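Local coordinates for putative marr-family transcriptional repressor (Streptomyces coelicolor, PDB 3ZPL), which binds DNA through a winged-helix motif and probably acts as a MarR-family transcriptional regulator, at residues D42-Q47 / M54-Y59; G60-L65 / A94-N99; R70-M75 / W101-D106. One frame throughout, in Å; residues are numbered along the deposited sequence.

Contact 1: D42-Q47 / M54-Y59; sequences DHLDRQ and MPHVYY. With nucleotides of chain C; nucleotides of chain D.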
# COMPACT_ATOMS: atom_id res chain seq x y z
N ASP A 42 1.26 6.44 3.35
CA ASP A 42 1.76 7.14 4.52
C ASP A 42 1.15 8.54 4.63
O ASP A 42 0.70 8.95 5.70
CB ASP A 42 3.28 7.24 4.45
CG ASP A 42 3.87 7.94 5.64
OD1 ASP A 42 3.98 9.17 5.62
OD2 ASP A 42 4.21 7.26 6.62
N HIS A 43 1.15 9.26 3.52
CA HIS A 43 0.68 10.62 3.50
C HIS A 43 -0.81 10.68 3.82
O HIS A 43 -1.25 11.52 4.62
CB HIS A 43 0.98 11.25 2.14
CG HIS A 43 0.50 12.66 2.02
ND1 HIS A 43 0.82 13.64 2.94
CD2 HIS A 43 -0.29 13.25 1.10
CE1 HIS A 43 0.25 14.77 2.58
NE2 HIS A 43 -0.44 14.57 1.47
N LEU A 44 -1.56 9.76 3.23
CA LEU A 44 -3.02 9.76 3.38
C LEU A 44 -3.45 9.23 4.74
O LEU A 44 -4.30 9.84 5.39
CB LEU A 44 -3.67 8.98 2.25
CG LEU A 44 -3.38 9.55 0.86
CD1 LEU A 44 -4.23 8.87 -0.20
CD2 LEU A 44 -3.59 11.05 0.82
N ASP A 45 -2.87 8.11 5.18
CA ASP A 45 -3.08 7.62 6.54
C ASP A 45 -2.88 8.73 7.56
O ASP A 45 -3.66 8.86 8.48
CB ASP A 45 -2.12 6.49 6.90
CG ASP A 45 -2.61 5.11 6.48
OD1 ASP A 45 -3.76 4.97 5.99
OD2 ASP A 45 -1.82 4.15 6.66
N ARG A 46 -1.81 9.50 7.41
CA ARG A 46 -1.52 10.54 8.39
C ARG A 46 -2.52 11.68 8.33
O ARG A 46 -2.95 12.20 9.35
CB ARG A 46 -0.11 11.10 8.18
CG ARG A 46 0.98 10.14 8.62
CD ARG A 46 2.18 10.87 9.16
NE ARG A 46 2.23 10.70 10.61
CZ ARG A 46 2.95 11.45 11.42
NH1 ARG A 46 3.70 12.44 10.94
NH2 ARG A 46 2.93 11.22 12.73
N GLN A 47 -2.82 12.12 7.11
CA GLN A 47 -3.79 13.16 6.90
C GLN A 47 -5.13 12.75 7.54
O GLN A 47 -5.76 13.55 8.24
CB GLN A 47 -3.95 13.41 5.39
CG GLN A 47 -4.90 14.53 5.02
CD GLN A 47 -6.29 14.03 4.74
OE1 GLN A 47 -6.47 13.05 4.01
NE2 GLN A 47 -7.30 14.68 5.33
N MET A 54 -8.95 8.32 11.97
CA MET A 54 -8.93 6.94 11.47
C MET A 54 -8.04 6.77 10.25
O MET A 54 -7.78 7.75 9.54
CB MET A 54 -10.33 6.50 11.12
CG MET A 54 -10.84 7.05 9.81
SD MET A 54 -12.58 6.65 9.69
CE MET A 54 -13.21 8.15 8.93
N PRO A 55 -7.57 5.54 9.99
CA PRO A 55 -6.68 5.27 8.87
C PRO A 55 -7.39 5.23 7.54
O PRO A 55 -8.60 5.26 7.50
CB PRO A 55 -6.11 3.90 9.20
CG PRO A 55 -7.22 3.24 9.93
CD PRO A 55 -7.85 4.32 10.76
N HIS A 56 -6.64 5.19 6.45
CA HIS A 56 -7.24 5.33 5.12
C HIS A 56 -8.22 4.22 4.80
O HIS A 56 -9.25 4.47 4.20
CB HIS A 56 -6.17 5.40 4.03
CG HIS A 56 -6.72 5.71 2.67
ND1 HIS A 56 -6.19 5.17 1.51
CD2 HIS A 56 -7.73 6.51 2.27
CE1 HIS A 56 -6.85 5.64 0.46
NE2 HIS A 56 -7.79 6.46 0.90
N VAL A 57 -7.92 3.00 5.21
CA VAL A 57 -8.76 1.87 4.82
C VAL A 57 -10.14 1.98 5.45
O VAL A 57 -11.15 1.77 4.78
CB VAL A 57 -8.14 0.51 5.23
CG1 VAL A 57 -8.93 -0.62 4.59
CG2 VAL A 57 -6.67 0.45 4.83
N TYR A 58 -10.16 2.34 6.74
CA TYR A 58 -11.41 2.57 7.46
C TYR A 58 -12.26 3.66 6.79
O TYR A 58 -13.41 3.44 6.44
CB TYR A 58 -11.10 2.97 8.91
CG TYR A 58 -10.60 1.83 9.80
CD1 TYR A 58 -10.05 0.66 9.28
CD2 TYR A 58 -10.63 1.96 11.17
CE1 TYR A 58 -9.57 -0.35 10.10
CE2 TYR A 58 -10.15 0.95 11.99
CZ TYR A 58 -9.63 -0.21 11.45
OH TYR A 58 -9.19 -1.19 12.30
N TYR A 59 -11.69 4.85 6.61
CA TYR A 59 -12.36 5.93 5.89
C TYR A 59 -13.03 5.43 4.62
O TYR A 59 -14.19 5.79 4.33
CB TYR A 59 -11.37 7.03 5.55
CG TYR A 59 -11.97 8.26 4.93
CD1 TYR A 59 -12.46 9.29 5.72
CD2 TYR A 59 -12.02 8.41 3.55
CE1 TYR A 59 -13.00 10.44 5.16
CE2 TYR A 59 -12.55 9.55 2.97
CZ TYR A 59 -13.04 10.56 3.79
OH TYR A 59 -13.57 11.69 3.23
P DC C 15 0.90 7.81 13.09
OP1 DC C 15 -0.35 8.46 12.60
OP2 DC C 15 2.18 8.04 12.38
O5' DC C 15 1.16 8.19 14.62
C5' DC C 15 0.21 7.82 15.64
C4' DC C 15 0.86 7.94 17.00
O4' DC C 15 1.77 6.83 17.20
C3' DC C 15 1.70 9.21 17.19
O3' DC C 15 1.06 10.06 18.14
C2' DC C 15 3.05 8.71 17.68
C1' DC C 15 2.81 7.26 18.04
N1 DC C 15 3.95 6.38 17.80
C2 DC C 15 4.39 5.54 18.83
O2 DC C 15 3.81 5.58 19.92
N3 DC C 15 5.45 4.73 18.61
C4 DC C 15 6.04 4.72 17.41
N4 DC C 15 7.06 3.88 17.24
C5 DC C 15 5.60 5.55 16.35
C6 DC C 15 4.56 6.36 16.58
P DT D 12 -6.88 1.39 15.13
OP1 DT D 12 -7.33 2.56 14.31
OP2 DT D 12 -7.81 0.66 16.04
O5' DT D 12 -6.29 0.26 14.19
C5' DT D 12 -5.29 0.60 13.23
C4' DT D 12 -4.71 -0.67 12.67
O4' DT D 12 -4.10 -1.45 13.73
C3' DT D 12 -5.73 -1.60 12.00
O3' DT D 12 -5.39 -1.60 10.62
C2' DT D 12 -5.57 -2.93 12.72
C1' DT D 12 -4.21 -2.81 13.37
N1 DT D 12 -4.01 -3.61 14.60
C2 DT D 12 -3.02 -4.57 14.61
O2 DT D 12 -2.29 -4.78 13.65
N3 DT D 12 -2.91 -5.27 15.78
C4 DT D 12 -3.68 -5.11 16.92
O4 DT D 12 -3.45 -5.79 17.91
C5 DT D 12 -4.70 -4.09 16.84
C7 DT D 12 -5.59 -3.85 18.02
C6 DT D 12 -4.82 -3.41 15.69
P DC D 13 -6.08 -2.57 9.60
OP1 DC D 13 -5.87 -2.01 8.24
OP2 DC D 13 -7.45 -2.85 10.07
O5' DC D 13 -5.13 -3.85 9.65
C5' DC D 13 -3.83 -3.81 9.00
C4' DC D 13 -3.21 -5.18 8.99
O4' DC D 13 -3.13 -5.65 10.36
C3' DC D 13 -4.04 -6.21 8.22
O3' DC D 13 -3.23 -6.95 7.29
C2' DC D 13 -4.68 -7.04 9.33
C1' DC D 13 -3.65 -6.97 10.44
N1 DC D 13 -4.16 -7.18 11.81
C2 DC D 13 -3.44 -8.02 12.67
O2 DC D 13 -2.41 -8.56 12.25
N3 DC D 13 -3.89 -8.23 13.92
C4 DC D 13 -5.00 -7.61 14.34
N4 DC D 13 -5.40 -7.83 15.60
C5 DC D 13 -5.74 -6.73 13.50
C6 DC D 13 -5.29 -6.55 12.25
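Asp45 reaches across from helix 24-52 to the start of helix 56-66, where His56 N donates to Asp45 OD1 at 2.9 Å. The N-H...O angle is 158°, but the amide meets OD1 on the anti side of the carboxylate and lies clearly out of its plane. With CG anti to the carbonyl carbon and beside the backbone N (chi1 -86°), the Asp45 carboxylate swings round to the amide, although CB itself does not aim that way. The two side chains cross at about a right angle, carboxylate and imidazole planes steeply inclined. Pro55 holds the N-cap position, so OD1 is received at the first turn of the helix, where the helix end would be expected to favour a negative charge. Beside this bond, His56 CB points at helix 24-52, and its ring, with CG anti to the backbone N (chi1 -173°), meets Leu44 with one face near the rim: Leu44 CD1 lies 4.2 Å from His56 CE1. His133 meets the same imidazole, while Ile34 of the second subunit packs on His56 and Trp30 of that subunit on Leu44. The contact thus joins the long helix that runs along the dimer interface to the first helix of the winged-helix DNA-binding domain. Both segments also touch DNA backbone. Arg46, whose side chain leaves the backbone away from Pro55 and His56 and then bends at chi2 and chi3, turns NE and NH2 to OP2 of DC15 of chain C in weak hydrogen bonds of 3.2 and 3.3 Å; its NH1 forms a salt bridge with Asp172 of the second subunit. Pro55 CG lies 3.6 Å above the plane of the Tyr58 ring, toward its rim, and Tyr58 OH makes a weak 3.3 Å hydrogen bond to OP2 of DC13 of chain D.

Contact 2: G60-L65 / A94-N99; sequences GLLVKL and ARLEKN. With nucleotides of chain D.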
# COMPACT_ATOMS: atom_id res chain seq x y z
N GLY A 60 -12.32 4.60 3.85
CA GLY A 60 -12.88 3.98 2.63
C GLY A 60 -14.16 3.18 2.89
O GLY A 60 -15.09 3.21 2.07
N LEU A 61 -14.21 2.48 4.02
CA LEU A 61 -15.38 1.69 4.37
C LEU A 61 -16.58 2.62 4.56
O LEU A 61 -17.65 2.37 4.02
CB LEU A 61 -15.13 0.86 5.62
CG LEU A 61 -13.93 -0.09 5.59
CD1 LEU A 61 -13.78 -0.82 6.92
CD2 LEU A 61 -14.05 -1.10 4.46
N LEU A 62 -16.38 3.72 5.28
CA LEU A 62 -17.44 4.70 5.46
C LEU A 62 -17.92 5.28 4.15
O LEU A 62 -19.10 5.44 3.93
CB LEU A 62 -16.98 5.83 6.35
CG LEU A 62 -16.47 5.45 7.73
CD1 LEU A 62 -16.48 6.69 8.61
CD2 LEU A 62 -17.28 4.34 8.36
N VAL A 63 -16.98 5.59 3.27
CA VAL A 63 -17.30 6.14 1.95
C VAL A 63 -18.15 5.17 1.15
O VAL A 63 -19.15 5.56 0.53
CB VAL A 63 -16.02 6.48 1.17
CG1 VAL A 63 -16.33 6.83 -0.28
CG2 VAL A 63 -15.30 7.63 1.85
N LYS A 64 -17.80 3.89 1.17
CA LYS A 64 -18.58 2.94 0.40
C LYS A 64 -20.00 2.75 0.95
O LYS A 64 -20.93 2.51 0.17
CB LYS A 64 -17.88 1.60 0.29
CG LYS A 64 -18.56 0.69 -0.72
CD LYS A 64 -18.86 1.38 -2.04
CE LYS A 64 -19.71 0.48 -2.93
NZ LYS A 64 -20.11 1.20 -4.17
N LEU A 65 -20.17 2.83 2.27
CA LEU A 65 -21.52 2.70 2.89
C LEU A 65 -22.34 3.94 2.59
O LEU A 65 -23.47 3.84 2.10
CB LEU A 65 -21.41 2.52 4.40
CG LEU A 65 -20.67 1.28 4.89
CD1 LEU A 65 -20.68 1.25 6.41
CD2 LEU A 65 -21.30 0.02 4.32
N ALA A 94 -15.79 -3.51 14.41
CA ALA A 94 -15.87 -3.46 15.87
C ALA A 94 -15.36 -2.12 16.35
O ALA A 94 -15.93 -1.50 17.26
CB ALA A 94 -15.07 -4.57 16.51
N ARG A 95 -14.29 -1.66 15.71
CA ARG A 95 -13.62 -0.43 16.11
C ARG A 95 -14.47 0.79 15.71
O ARG A 95 -14.57 1.75 16.48
CB ARG A 95 -12.21 -0.37 15.48
CG ARG A 95 -11.29 0.72 16.00
CD ARG A 95 -11.47 2.04 15.23
NE ARG A 95 -10.25 2.84 15.10
CZ ARG A 95 -10.21 4.11 14.67
NH1 ARG A 95 -11.34 4.75 14.34
NH2 ARG A 95 -9.06 4.76 14.59
N LEU A 96 -15.08 0.75 14.52
CA LEU A 96 -15.92 1.84 14.04
C LEU A 96 -17.25 1.92 14.80
O LEU A 96 -17.79 3.01 15.04
CB LEU A 96 -16.17 1.69 12.54
CG LEU A 96 -14.93 1.75 11.63
CD1 LEU A 96 -15.29 1.32 10.22
CD2 LEU A 96 -14.32 3.13 11.62
N GLU A 97 -17.79 0.75 15.15
CA GLU A 97 -18.98 0.66 15.97
C GLU A 97 -18.71 1.26 17.33
O GLU A 97 -19.54 2.03 17.85
CB GLU A 97 -19.40 -0.81 16.10
CG GLU A 97 -20.77 -1.02 16.74
CD GLU A 97 -21.25 -2.45 16.59
OE1 GLU A 97 -20.45 -3.37 16.87
OE2 GLU A 97 -22.43 -2.66 16.21
N LYS A 98 -17.56 0.93 17.91
CA LYS A 98 -17.16 1.50 19.21
C LYS A 98 -17.19 3.01 19.19
O LYS A 98 -17.84 3.61 20.03
CB LYS A 98 -15.80 0.97 19.68
CG LYS A 98 -15.95 -0.39 20.36
CD LYS A 98 -14.67 -0.81 21.05
CE LYS A 98 -14.79 -2.21 21.67
NZ LYS A 98 -15.31 -3.22 20.71
N ASN A 99 -16.54 3.65 18.21
CA ASN A 99 -16.61 5.09 18.17
C ASN A 99 -17.89 5.68 17.56
O ASN A 99 -18.03 6.89 17.45
CB ASN A 99 -15.31 5.78 17.66
CG ASN A 99 -14.66 5.08 16.50
OD1 ASN A 99 -13.50 4.68 16.58
ND2 ASN A 99 -15.39 4.92 15.42
P DT D 12 -6.88 1.39 15.13
OP1 DT D 12 -7.33 2.56 14.31
OP2 DT D 12 -7.81 0.66 16.04
O5' DT D 12 -6.29 0.26 14.19
C5' DT D 12 -5.29 0.60 13.23
C4' DT D 12 -4.71 -0.67 12.67
O4' DT D 12 -4.10 -1.45 13.73
C3' DT D 12 -5.73 -1.60 12.00
O3' DT D 12 -5.39 -1.60 10.62
C2' DT D 12 -5.57 -2.93 12.72
C1' DT D 12 -4.21 -2.81 13.37
N1 DT D 12 -4.01 -3.61 14.60
C2 DT D 12 -3.02 -4.57 14.61
O2 DT D 12 -2.29 -4.78 13.65
N3 DT D 12 -2.91 -5.27 15.78
C4 DT D 12 -3.68 -5.11 16.92
O4 DT D 12 -3.45 -5.79 17.91
C5 DT D 12 -4.70 -4.09 16.84
C7 DT D 12 -5.59 -3.85 18.02
C6 DT D 12 -4.82 -3.41 15.69
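Within the winged-helix DNA-binding motif, Leu61 and Leu62 of helix 56-66 pack against Leu96 of helix 86-98, the recognition helix of the helix-turn-helix. A single methyl of Leu96 does the touching on its side: CD1 of Leu96 lies 4.1 Å from Leu62 CD2 and 4.2 Å from Leu61 CD1. Leu96 sets out toward the other helix, with CG anti to the carbonyl carbon and beside the backbone N (chi1 -62°). Leu61 also sets out toward the partner helix, whereas Leu62 leaves its backbone at a slant and only its branched end comes close, crossing the Leu96 side chain obliquely. The nearest CA atoms, those of Leu62 and Leu96, remain 9.2 Å apart, and residues 60-65 and 94-99 meet through these apolar branches, with no hydrogen bond between them. Leu78 and Ala82 of helix 75-82 pack on Leu61, Met54 on Leu62, and Tyr58 on Leu96, adding to a buried, largely apolar cluster. One residue before Leu96, a side chain faces the DNA. Arg95 CG is anti to the backbone N (chi1 -169°), and bends at chi2 and chi3 bring the guanidinium edge to the phosphate of DT12 of chain D. Arg95 NH2 donates to OP1 of this nucleotide at 2.8 Å with an N-H...O angle of 134°; Arg95 NE makes weak bonds to the same OP1 at 3.0 Å and to OP2 at 3.4 Å. Arg95 NH2 is gripped a second time by Gly53 O, which probably steadies the group at the phosphate. Helix 86-98 thus has Leu96 in the apolar interior and Arg95 on the DNA backbone, as part of the winged helix-turn-helix of the MarR family.

Contact 3: R70-M75 / W101-D106; sequences RRRLRM and WVRRED. With nucleotides of chain C.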
# COMPACT_ATOMS: atom_id res chain seq x y z
N ARG A 70 -29.54 2.75 1.25
CA ARG A 70 -29.84 2.73 2.69
C ARG A 70 -28.59 2.78 3.58
O ARG A 70 -28.63 2.39 4.75
CB ARG A 70 -30.73 1.53 3.03
CG ARG A 70 -32.09 1.56 2.34
CD ARG A 70 -32.91 0.36 2.75
NE ARG A 70 -33.19 0.38 4.18
CZ ARG A 70 -33.70 -0.63 4.88
NH1 ARG A 70 -34.00 -1.78 4.28
NH2 ARG A 70 -33.91 -0.49 6.19
N ARG A 71 -27.49 3.30 3.03
CA ARG A 71 -26.22 3.48 3.74
C ARG A 71 -25.72 2.21 4.42
O ARG A 71 -25.07 2.25 5.46
CB ARG A 71 -26.34 4.64 4.74
CG ARG A 71 -26.04 5.99 4.12
CD ARG A 71 -26.60 7.07 5.03
NE ARG A 71 -26.53 8.47 4.58
CZ ARG A 71 -26.90 9.49 5.36
NH1 ARG A 71 -27.34 9.25 6.59
NH2 ARG A 71 -26.81 10.73 4.91
N ARG A 72 -26.02 1.07 3.80
CA ARG A 72 -25.70 -0.22 4.38
C ARG A 72 -25.18 -1.16 3.33
O ARG A 72 -25.42 -0.98 2.14
CB ARG A 72 -26.92 -0.81 5.08
CG ARG A 72 -27.99 -1.36 4.13
CD ARG A 72 -29.28 -1.64 4.86
NE ARG A 72 -29.68 -0.47 5.61
CZ ARG A 72 -30.37 -0.48 6.76
NH1 ARG A 72 -30.76 -1.63 7.31
NH2 ARG A 72 -30.67 0.67 7.36
N LEU A 73 -24.52 -2.21 3.79
CA LEU A 73 -23.92 -3.20 2.93
C LEU A 73 -23.61 -4.42 3.80
O LEU A 73 -23.21 -4.28 4.95
CB LEU A 73 -22.62 -2.62 2.36
CG LEU A 73 -22.31 -2.73 0.87
CD1 LEU A 73 -23.48 -2.31 -0.02
CD2 LEU A 73 -21.09 -1.89 0.55
N ARG A 74 -23.80 -5.62 3.26
CA ARG A 74 -23.46 -6.83 4.03
C ARG A 74 -21.97 -6.99 4.10
O ARG A 74 -21.26 -6.61 3.18
CB ARG A 74 -24.13 -8.06 3.43
CG ARG A 74 -25.58 -8.13 3.89
CD ARG A 74 -26.32 -9.26 3.20
NE ARG A 74 -25.73 -10.56 3.47
CZ ARG A 74 -26.40 -11.65 3.83
NH1 ARG A 74 -27.74 -11.66 3.98
NH2 ARG A 74 -25.71 -12.77 4.03
N MET A 75 -21.50 -7.60 5.18
CA MET A 75 -20.07 -7.69 5.47
C MET A 75 -19.21 -8.14 4.28
O MET A 75 -18.27 -7.43 3.90
CB MET A 75 -19.83 -8.65 6.63
CG MET A 75 -20.56 -8.28 7.92
SD MET A 75 -20.43 -6.52 8.37
CE MET A 75 -18.78 -6.50 9.06
N TRP A 101 -19.46 5.45 14.51
CA TRP A 101 -19.64 5.83 13.12
C TRP A 101 -20.39 4.73 12.32
O TRP A 101 -20.83 4.96 11.19
CB TRP A 101 -18.30 6.15 12.44
CG TRP A 101 -17.20 6.91 13.08
CD1 TRP A 101 -15.92 6.47 13.18
CD2 TRP A 101 -17.21 8.23 13.63
NE1 TRP A 101 -15.13 7.39 13.78
CE2 TRP A 101 -15.89 8.49 14.07
CE3 TRP A 101 -18.20 9.21 13.81
CZ2 TRP A 101 -15.52 9.69 14.67
CZ3 TRP A 101 -17.83 10.42 14.42
CH2 TRP A 101 -16.50 10.64 14.84
N VAL A 102 -20.52 3.55 12.91
CA VAL A 102 -21.16 2.41 12.25
C VAL A 102 -21.99 1.60 13.26
O VAL A 102 -21.71 1.62 14.45
CB VAL A 102 -20.08 1.49 11.60
CG1 VAL A 102 -20.62 0.12 11.24
CG2 VAL A 102 -19.53 2.14 10.35
N ARG A 103 -23.03 0.93 12.78
CA ARG A 103 -23.80 -0.01 13.61
C ARG A 103 -24.15 -1.22 12.76
O ARG A 103 -24.06 -1.17 11.53
CB ARG A 103 -25.08 0.65 14.15
CG ARG A 103 -26.07 1.07 13.07
CD ARG A 103 -27.29 1.77 13.64
NE ARG A 103 -28.25 2.11 12.59
CZ ARG A 103 -29.24 1.32 12.16
NH1 ARG A 103 -29.45 0.12 12.67
NH2 ARG A 103 -30.04 1.75 11.19
N ARG A 104 -24.52 -2.31 13.42
CA ARG A 104 -24.81 -3.57 12.75
C ARG A 104 -26.27 -3.98 12.93
O ARG A 104 -26.86 -3.73 13.97
CB ARG A 104 -23.93 -4.67 13.32
CG ARG A 104 -22.47 -4.62 12.86
CD ARG A 104 -21.52 -4.96 14.02
NE ARG A 104 -20.38 -5.77 13.61
CZ ARG A 104 -19.46 -6.24 14.44
NH1 ARG A 104 -19.53 -5.98 15.74
NH2 ARG A 104 -18.44 -6.97 13.96
N GLU A 105 -26.80 -4.66 11.92
CA GLU A 105 -28.10 -5.31 12.01
C GLU A 105 -28.01 -6.71 11.42
O GLU A 105 -27.13 -7.01 10.60
CB GLU A 105 -29.15 -4.51 11.24
CG GLU A 105 -29.90 -3.51 12.08
CD GLU A 105 -31.02 -2.81 11.32
OE1 GLU A 105 -31.23 -3.11 10.12
OE2 GLU A 105 -31.70 -1.94 11.92
N ASP A 106 -28.97 -7.55 11.78
CA ASP A 106 -29.06 -8.90 11.23
C ASP A 106 -29.79 -8.85 9.89
O ASP A 106 -30.63 -7.97 9.69
CB ASP A 106 -29.80 -9.84 12.18
CG ASP A 106 -29.39 -9.66 13.63
OD1 ASP A 106 -28.87 -8.59 13.97
OD2 ASP A 106 -29.59 -10.58 14.45
P DA C 5 -22.20 -11.64 5.99
OP1 DA C 5 -23.33 -10.76 6.37
OP2 DA C 5 -21.39 -11.33 4.79
O5' DA C 5 -21.30 -11.83 7.28
C5' DA C 5 -21.93 -12.23 8.50
C4' DA C 5 -20.91 -12.64 9.53
O4' DA C 5 -20.15 -13.79 9.10
C3' DA C 5 -19.84 -11.62 9.91
O3' DA C 5 -20.29 -10.82 11.01
C2' DA C 5 -18.63 -12.48 10.25
C1' DA C 5 -19.15 -13.91 10.07
N9 DA C 5 -18.17 -14.89 9.62
C8 DA C 5 -17.61 -15.04 8.38
N7 DA C 5 -16.72 -16.00 8.31
C5 DA C 5 -16.70 -16.53 9.59
C6 DA C 5 -15.96 -17.57 10.18
N6 DA C 5 -15.06 -18.30 9.51
N1 DA C 5 -16.17 -17.83 11.48
C2 DA C 5 -17.05 -17.09 12.15
N3 DA C 5 -17.81 -16.08 11.72
C4 DA C 5 -17.59 -15.85 10.41
P DT C 6 -19.28 -9.81 11.77
OP1 DT C 6 -20.08 -8.76 12.45
OP2 DT C 6 -18.22 -9.39 10.82
O5' DT C 6 -18.61 -10.74 12.87
C5' DT C 6 -19.43 -11.43 13.82
C4' DT C 6 -18.56 -12.28 14.72
O4' DT C 6 -17.83 -13.26 13.95
C3' DT C 6 -17.52 -11.49 15.51
O3' DT C 6 -17.80 -11.69 16.89
C2' DT C 6 -16.18 -12.05 15.04
C1' DT C 6 -16.55 -13.43 14.52
N1 DT C 6 -15.67 -13.96 13.46
C2 DT C 6 -14.87 -15.05 13.73
O2 DT C 6 -14.87 -15.62 14.81
N3 DT C 6 -14.08 -15.45 12.69
C4 DT C 6 -14.00 -14.88 11.43
O4 DT C 6 -13.23 -15.34 10.60
C5 DT C 6 -14.85 -13.73 11.22
C7 DT C 6 -14.83 -13.04 9.89
C6 DT C 6 -15.63 -13.34 12.23
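Arg72 lays its guanidinium edge against the carboxylate of Glu105, with Arg72 NH1 3.2 Å from Glu105 OE1. This salt bridge includes a weak hydrogen bond, and the two flat groups are inclined at 68°. Glu105 OE2 takes a second arginine: Arg103 NH1 donates to it at 3.1 Å, with an N-H...O angle of 168°. OE2 lies in the Arg103 guanidinium plane, yet Arg103 approaches from above the plane of the carboxylate. One carboxylate thus gathers both guanidinium groups, which stand steeply to each other with Arg72 NH2 and Arg103 NH2 4.0 Å apart; the shared negative charge should partly offset theirs. Arg72 starts with CG between its backbone N and carbonyl carbon (chi1 74°) and bends at chi3, which lets NE turn back to Arg70 O in a nearly straight 3.2 Å bond. Together with the salt bridge, that bond would limit rotation of the guanidinium, and Arg70 NH2 lies over one of its faces. On the DNA side, Arg104 NH2 comes within 2.9 Å of OP1 of DT6 of chain C, and Met75 CB lies 3.6 Å from O5' of DA5 of the same chain. The salt-bridge network spans the two outer strands of the small antiparallel sheet, 72-74 and 102-106, across strand 114-118, which forms the wing hairpin with 102-106 and whose Ile117 touches the side chains of Arg72, Arg103 and Glu105. Beyond the sheet, Leu73 packs on Leu65 of helix 56-66, while Val102 and Arg104 rest on Val93 of helix 86-98.

The contacts run outward from the dimer side of the subunit to the wing. Contact 1 closes before the other two open along the chain; contacts 2 and 3 then alternate their segments. Contacts 1 and 2 share helix 56-66, have centres about 13 Å apart and touch where Met54 packs on Leu62 and Tyr58 on Arg95. The centres of contacts 2 and 3 are only about 9 Å apart, and a Glu97-Arg104 salt bridge joins recognition helix to wing strand. Contacts 1 and 3, about 21 Å apart between centres, do not touch. All three include residues close to DNA phosphates, so parts of the dimer helix, recognition helix and sheet all lie along the bound DNA.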